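Alpha-L-rhamnosidase (Streptomyces avermitilis, PDB 3W5M) releases terminal non-reducing alpha-L-rhamnose residues by hydrolysis from alpha-L-rhamnosides, including citrus flavonoids and gum arabic, and carries a calcium-dependent rhamnose-binding module. Local coordinates at residues 529-543 against 905-917. Sequence-based numbering, arbitrary orientation.
Sequences EVLNPDGTIYTANLR and GFQTPEMNSFNHY
Beside the rhamnose site of the catalytic (alpha/alpha)6-barrel domain, a beta hairpin of the concanavalin-like domain, with strands 530-531 and 537-538, meets a loop of the six-hairpin glycosidase domain: Phe-906 lies against Tyr-538 and Phe-914 against Val-530. Phe-906 CD2 sits over the centre of the Tyr-538 ring, with the planes 31° apart, while CZ meets Leu-531 O at its ring edge. Tyr-538 extends toward the loop, chi1 of 175° setting CG opposite the backbone N, its OH 3.6 Å from Pro-909 CB and joined through one water to Gln-907 O and Asn-912 ND2. Without the phenol ring, as with an alanine here, Phe-906 is likely to lose its aromatic partner and the water one of its bonds. Val-530 CG1 stands 3.6 Å from the centroid of the Phe-914 ring, almost on its normal, a CH-pi contact. Beside that ring, Glu-529 OE1 accepts two bonds, from Phe-914 N (3.0 Å) and from Asn-541 ND2 (3.0 Å) in the 3-10 turn that follows the hairpin; the same amide nitrogen also donates to Asn-912 O (2.9 Å). Arg-543 NH1 reaches Glu-910 O at 3.0 Å, in the guanidinium plane, while NE forms a salt bridge with Asp-635, which binds rhamnose. His-916, also rhamnose-binding, is held by Ser-913 OG and packs on Asp-643 of helix 641-654; across the contact, Ile-537 rests on strands 522-528 and 572-576.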
loop_
_atom_site.group_PDB
_atom_site.type_symbol
_atom_site.label_atom_id
_atom_site.label_comp_id
_atom_site.label_asym_id
_atom_site.label_seq_id
_atom_site.Cartn_x
_atom_site.Cartn_y
_atom_site.Cartn_z
ATOM N N GLU A 529 1.593 -10.524 -13.504
ATOM C CA GLU A 529 1.827 -11.430 -12.379
ATOM C C GLU A 529 2.075 -12.878 -12.836
ATOM O O GLU A 529 2.765 -13.625 -12.153
ATOM C CB GLU A 529 0.582 -11.428 -11.459
ATOM C CG GLU A 529 0.173 -10.095 -10.859
ATOM C CD GLU A 529 -0.843 -10.280 -9.729
ATOM O OE1 GLU A 529 -2.046 -10.500 -10.040
ATOM O OE2 GLU A 529 -0.427 -10.245 -8.539
ATOM N N VAL A 530 1.482 -13.259 -13.967
ATOM C CA VAL A 530 1.518 -14.649 -14.477
ATOM C C VAL A 530 1.625 -14.667 -16.003
ATOM O O VAL A 530 1.496 -13.614 -16.659
ATOM C CB VAL A 530 0.266 -15.452 -14.030
ATOM C CG1 VAL A 530 0.254 -15.612 -12.504
ATOM C CG2 VAL A 530 -1.006 -14.774 -14.505
ATOM N N LEU A 531 1.852 -15.869 -16.551
ATOM C CA LEU A 531 2.001 -16.088 -17.992
ATOM C C LEU A 531 0.896 -16.972 -18.520
ATOM O O LEU A 531 0.279 -17.744 -17.766
ATOM C CB LEU A 531 3.339 -16.769 -18.292
ATOM C CG LEU A 531 4.658 -16.084 -17.937
ATOM C CD1 LEU A 531 5.830 -16.967 -18.321
ATOM C CD2 LEU A 531 4.788 -14.710 -18.581
ATOM N N ASN A 532 0.604 -16.841 -19.808
ATOM C CA ASN A 532 -0.255 -17.813 -20.497
ATOM C C ASN A 532 0.568 -19.066 -20.796
ATOM O O ASN A 532 1.802 -19.011 -20.770
ATOM C CB ASN A 532 -0.786 -17.218 -21.813
ATOM C CG ASN A 532 -1.659 -16.005 -21.606
ATOM O OD1 ASN A 532 -2.732 -16.078 -20.998
ATOM N ND2 ASN A 532 -1.218 -14.876 -22.139
ATOM N N PRO A 533 -0.096 -20.209 -21.118
ATOM C CA PRO A 533 0.715 -21.412 -21.411
ATOM C C PRO A 533 1.715 -21.242 -22.566
ATOM O O PRO A 533 2.735 -21.918 -22.579
ATOM C CB PRO A 533 -0.328 -22.487 -21.732
ATOM C CG PRO A 533 -1.583 -22.023 -21.083
ATOM C CD PRO A 533 -1.546 -20.508 -21.116
ATOM N N ASP A 534 1.469 -20.318 -23.491
ATOM C CA ASP A 534 2.442 -20.064 -24.582
ATOM C C ASP A 534 3.677 -19.238 -24.170
ATOM O O ASP A 534 4.612 -19.056 -24.964
ATOM C CB ASP A 534 1.761 -19.490 -25.842
ATOM C CG ASP A 534 1.194 -18.081 -25.640
ATOM O OD1 ASP A 534 1.573 -17.394 -24.665
ATOM O OD2 ASP A 534 0.378 -17.649 -26.488
ATOM N N GLY A 535 3.689 -18.738 -22.935
ATOM C CA GLY A 535 4.845 -17.993 -22.447
ATOM C C GLY A 535 4.723 -16.487 -22.633
ATOM O O GLY A 535 5.642 -15.746 -22.267
ATOM N N THR A 536 3.598 -16.034 -23.190
ATOM C CA THR A 536 3.290 -14.586 -23.278
ATOM C C THR A 536 2.674 -14.133 -21.944
ATOM O O THR A 536 2.102 -14.963 -21.218
ATOM C CB THR A 536 2.293 -14.244 -24.408
ATOM O OG1 THR A 536 1.072 -14.950 -24.204
ATOM C CG2 THR A 536 2.866 -14.574 -25.804
ATOM N N ILE A 537 2.772 -12.834 -21.639
ATOM C CA ILE A 537 2.190 -12.314 -20.393
ATOM C C ILE A 537 0.668 -12.277 -20.397
ATOM O O ILE A 537 0.021 -12.051 -21.435
ATOM C CB ILE A 537 2.756 -10.935 -19.980
ATOM C CG1 ILE A 537 2.395 -9.848 -21.012
ATOM C CG2 ILE A 537 4.255 -11.051 -19.735
ATOM C CD1 ILE A 537 2.509 -8.416 -20.490
ATOM N N TYR A 538 0.096 -12.571 -19.230
ATOM C CA TYR A 538 -1.332 -12.530 -19.028
ATOM C C TYR A 538 -1.637 -11.306 -18.187
ATOM O O TYR A 538 -1.088 -11.174 -17.087
ATOM C CB TYR A 538 -1.788 -13.789 -18.264
ATOM C CG TYR A 538 -3.259 -13.786 -17.888
ATOM C CD1 TYR A 538 -4.245 -14.094 -18.824
ATOM C CD2 TYR A 538 -3.670 -13.481 -16.592
ATOM C CE1 TYR A 538 -5.600 -14.099 -18.483
ATOM C CE2 TYR A 538 -5.018 -13.496 -16.238
ATOM C CZ TYR A 538 -5.982 -13.808 -17.187
ATOM O OH TYR A 538 -7.324 -13.834 -16.828
ATOM N N THR A 539 -2.514 -10.438 -18.687
ATOM C CA THR A 539 -2.810 -9.166 -18.009
ATOM C C THR A 539 -4.307 -8.935 -17.804
ATOM O O THR A 539 -4.693 -7.926 -17.239
ATOM C CB THR A 539 -2.246 -7.933 -18.771
ATOM O OG1 THR A 539 -2.709 -7.956 -20.120
ATOM C CG2 THR A 539 -0.733 -7.892 -18.754
ATOM N N ALA A 540 -5.159 -9.861 -18.247
ATOM C CA ALA A 540 -6.609 -9.662 -18.134
ATOM C C ALA A 540 -7.093 -9.390 -16.694
ATOM O O ALA A 540 -8.061 -8.639 -16.474
ATOM C CB ALA A 540 -7.354 -10.846 -18.732
ATOM N N ASN A 541 -6.407 -9.976 -15.719
ATOM C CA ASN A 541 -6.806 -9.818 -14.298
ATOM C C ASN A 541 -6.493 -8.417 -13.740
ATOM O O ASN A 541 -6.940 -8.052 -12.643
ATOM C CB ASN A 541 -6.183 -10.923 -13.433
ATOM C CG ASN A 541 -4.683 -10.762 -13.250
ATOM O OD1 ASN A 541 -3.921 -10.599 -14.216
ATOM N ND2 ASN A 541 -4.248 -10.799 -11.997
ATOM N N LEU A 542 -5.702 -7.642 -14.503
ATOM C CA LEU A 542 -5.378 -6.281 -14.117
ATOM C C LEU A 542 -6.538 -5.320 -14.405
ATOM O O LEU A 542 -6.548 -4.184 -13.905
ATOM C CB LEU A 542 -4.074 -5.807 -14.797
ATOM C CG LEU A 542 -2.811 -6.672 -14.662
ATOM C CD1 LEU A 542 -1.674 -5.953 -15.379
ATOM C CD2 LEU A 542 -2.409 -6.976 -13.211
ATOM N N ARG A 543 -7.519 -5.780 -15.197
ATOM C CA ARG A 543 -8.687 -5.030 -15.545
ATOM C C ARG A 543 -8.278 -3.704 -16.204
ATOM O O ARG A 543 -7.508 -3.714 -17.159
ATOM C CB ARG A 543 -9.627 -4.874 -14.321
ATOM C CG ARG A 543 -9.888 -6.228 -13.659
ATOM C CD ARG A 543 -11.025 -6.167 -12.634
ATOM N NE ARG A 543 -10.806 -5.134 -11.633
ATOM C CZ ARG A 543 -11.220 -5.181 -10.366
ATOM N NH1 ARG A 543 -11.887 -6.247 -9.892
ATOM N NH2 ARG A 543 -10.952 -4.148 -9.563
ATOM N N GLY A 905 -6.529 -23.541 -16.257
ATOM C CA GLY A 905 -7.018 -22.213 -16.623
ATOM C C GLY A 905 -6.992 -21.228 -15.454
ATOM O O GLY A 905 -6.784 -21.618 -14.303
ATOM N N PHE A 906 -7.213 -19.954 -15.755
ATOM C CA PHE A 906 -7.316 -18.923 -14.724
ATOM C C PHE A 906 -8.749 -18.763 -14.272
ATOM O O PHE A 906 -9.686 -19.002 -15.037
ATOM C CB PHE A 906 -6.792 -17.586 -15.264
ATOM C CG PHE A 906 -5.344 -17.604 -15.614
ATOM C CD1 PHE A 906 -4.385 -17.929 -14.656
ATOM C CD2 PHE A 906 -4.916 -17.245 -16.902
ATOM C CE1 PHE A 906 -3.033 -17.930 -14.973
ATOM C CE2 PHE A 906 -3.571 -17.261 -17.217
ATOM C CZ PHE A 906 -2.627 -17.591 -16.258
ATOM N N GLN A 907 -8.923 -18.364 -13.021
ATOM C CA GLN A 907 -10.216 -17.937 -12.549
ATOM C C GLN A 907 -10.617 -16.666 -13.295
ATOM O O GLN A 907 -9.831 -16.138 -14.119
ATOM C CB GLN A 907 -10.188 -17.709 -11.029
ATOM C CG GLN A 907 -10.842 -18.830 -10.227
ATOM C CD GLN A 907 -12.351 -18.816 -10.295
ATOM O OE1 GLN A 907 -12.962 -17.967 -10.955
ATOM N NE2 GLN A 907 -12.971 -19.758 -9.588
ATOM N N THR A 908 -11.813 -16.163 -13.023
ATOM C CA THR A 908 -12.326 -15.044 -13.798
ATOM C C THR A 908 -11.531 -13.750 -13.588
ATOM O O THR A 908 -11.381 -13.299 -12.445
ATOM C CB THR A 908 -13.810 -14.747 -13.546
ATOM O OG1 THR A 908 -14.153 -13.538 -14.226
ATOM C CG2 THR A 908 -14.114 -14.550 -12.055
ATOM N N PRO A 909 -11.075 -13.129 -14.701
ATOM C CA PRO A 909 -10.363 -11.838 -14.648
ATOM C C PRO A 909 -11.214 -10.700 -14.089
ATOM O O PRO A 909 -10.703 -9.603 -13.860
ATOM C CB PRO A 909 -10.015 -11.565 -16.123
ATOM C CG PRO A 909 -11.033 -12.343 -16.912
ATOM C CD PRO A 909 -11.242 -13.603 -16.094
ATOM N N GLU A 910 -12.501 -10.941 -13.875
ATOM C CA GLU A 910 -13.340 -9.937 -13.252
ATOM C C GLU A 910 -12.873 -9.684 -11.825
ATOM O O GLU A 910 -13.042 -8.586 -11.308
ATOM C CB GLU A 910 -14.810 -10.346 -13.262
ATOM C CG GLU A 910 -15.525 -9.966 -14.551
ATOM C CD GLU A 910 -16.805 -10.752 -14.764
ATOM O OE1 GLU A 910 -17.139 -11.599 -13.899
ATOM O OE2 GLU A 910 -17.475 -10.530 -15.804
ATOM N N MET A 911 -12.304 -10.706 -11.197
ATOM C CA MET A 911 -11.674 -10.541 -9.876
ATOM C C MET A 911 -10.742 -11.720 -9.584
ATOM O O MET A 911 -11.185 -12.777 -9.121
ATOM C CB MET A 911 -12.733 -10.360 -8.770
ATOM C CG MET A 911 -12.179 -9.774 -7.470
ATOM S SD MET A 911 -13.337 -10.041 -6.090
ATOM C CE MET A 911 -13.177 -11.810 -5.893
ATOM N N ASN A 912 -9.451 -11.548 -9.889
ATOM C CA ASN A 912 -8.479 -12.615 -9.702
ATOM C C ASN A 912 -7.032 -12.175 -9.530
ATOM O O ASN A 912 -6.216 -12.265 -10.466
ATOM C CB ASN A 912 -8.550 -13.646 -10.845
ATOM C CG ASN A 912 -7.804 -14.914 -10.506
ATOM O OD1 ASN A 912 -7.800 -15.339 -9.352
ATOM N ND2 ASN A 912 -7.148 -15.524 -11.499
ATOM N N SER A 913 -6.683 -11.797 -8.314
ATOM C CA SER A 913 -5.315 -11.341 -8.003
ATOM C C SER A 913 -4.378 -12.487 -7.561
ATOM O O SER A 913 -4.812 -13.465 -6.923
ATOM C CB SER A 913 -5.400 -10.222 -6.949
ATOM O OG SER A 913 -4.324 -10.293 -6.018
ATOM N N PHE A 914 -3.098 -12.382 -7.917
ATOM C CA PHE A 914 -2.107 -13.342 -7.451
ATOM C C PHE A 914 -1.257 -12.833 -6.287
ATOM O O PHE A 914 -0.192 -13.386 -6.003
ATOM C CB PHE A 914 -1.241 -13.832 -8.610
ATOM C CG PHE A 914 -2.029 -14.562 -9.650
ATOM C CD1 PHE A 914 -2.679 -13.863 -10.661
ATOM C CD2 PHE A 914 -2.209 -15.939 -9.559
ATOM C CE1 PHE A 914 -3.443 -14.540 -11.608
ATOM C CE2 PHE A 914 -2.971 -16.627 -10.497
ATOM C CZ PHE A 914 -3.595 -15.923 -11.514
ATOM N N ASN A 915 -1.750 -11.798 -5.604
ATOM C CA ASN A 915 -1.004 -11.170 -4.514
ATOM C C ASN A 915 -1.947 -10.453 -3.515
ATOM O O ASN A 915 -1.962 -9.230 -3.431
ATOM C CB ASN A 915 0.043 -10.184 -5.110
ATOM C CG ASN A 915 1.184 -9.861 -4.153
ATOM O OD1 ASN A 915 1.193 -10.263 -2.988
ATOM N ND2 ASN A 915 2.185 -9.135 -4.663
ATOM N N HIS A 916 -2.770 -11.228 -2.806
ATOM C CA HIS A 916 -3.563 -10.770 -1.654
ATOM C C HIS A 916 -2.982 -11.445 -0.418
ATOM O O HIS A 916 -2.760 -12.656 -0.441
ATOM C CB HIS A 916 -4.997 -11.279 -1.758
ATOM C CG HIS A 916 -5.949 -10.344 -2.436
ATOM N ND1 HIS A 916 -5.863 -10.045 -3.783
ATOM C CD2 HIS A 916 -7.057 -9.713 -1.978
ATOM C CE1 HIS A 916 -6.852 -9.237 -4.117
ATOM N NE2 HIS A 916 -7.593 -9.019 -3.043
ATOM N N TYR A 917 -2.743 -10.711 0.672
ATOM C CA TYR A 917 -2.137 -11.364 1.820
ATOM C C TYR A 917 -3.090 -12.217 2.687
ATOM O O TYR A 917 -2.613 -12.950 3.552
ATOM C CB TYR A 917 -1.336 -10.395 2.725
ATOM C CG TYR A 917 -1.992 -9.084 3.079
ATOM C CD1 TYR A 917 -3.268 -9.020 3.662
ATOM C CD2 TYR A 917 -1.310 -7.903 2.879
ATOM C CE1 TYR A 917 -3.851 -7.800 3.988
ATOM C CE2 TYR A 917 -1.870 -6.686 3.205
ATOM C CZ TYR A 917 -3.132 -6.633 3.761
ATOM O OH TYR A 917 -3.660 -5.409 4.066
HETATM O O HOH W 1 1.776 -8.508 -7.628
HETATM O O HOH W 2 -7.887 -14.105 -14.075
HETATM O O HOH W 3 -9.104 -9.195 -11.525
#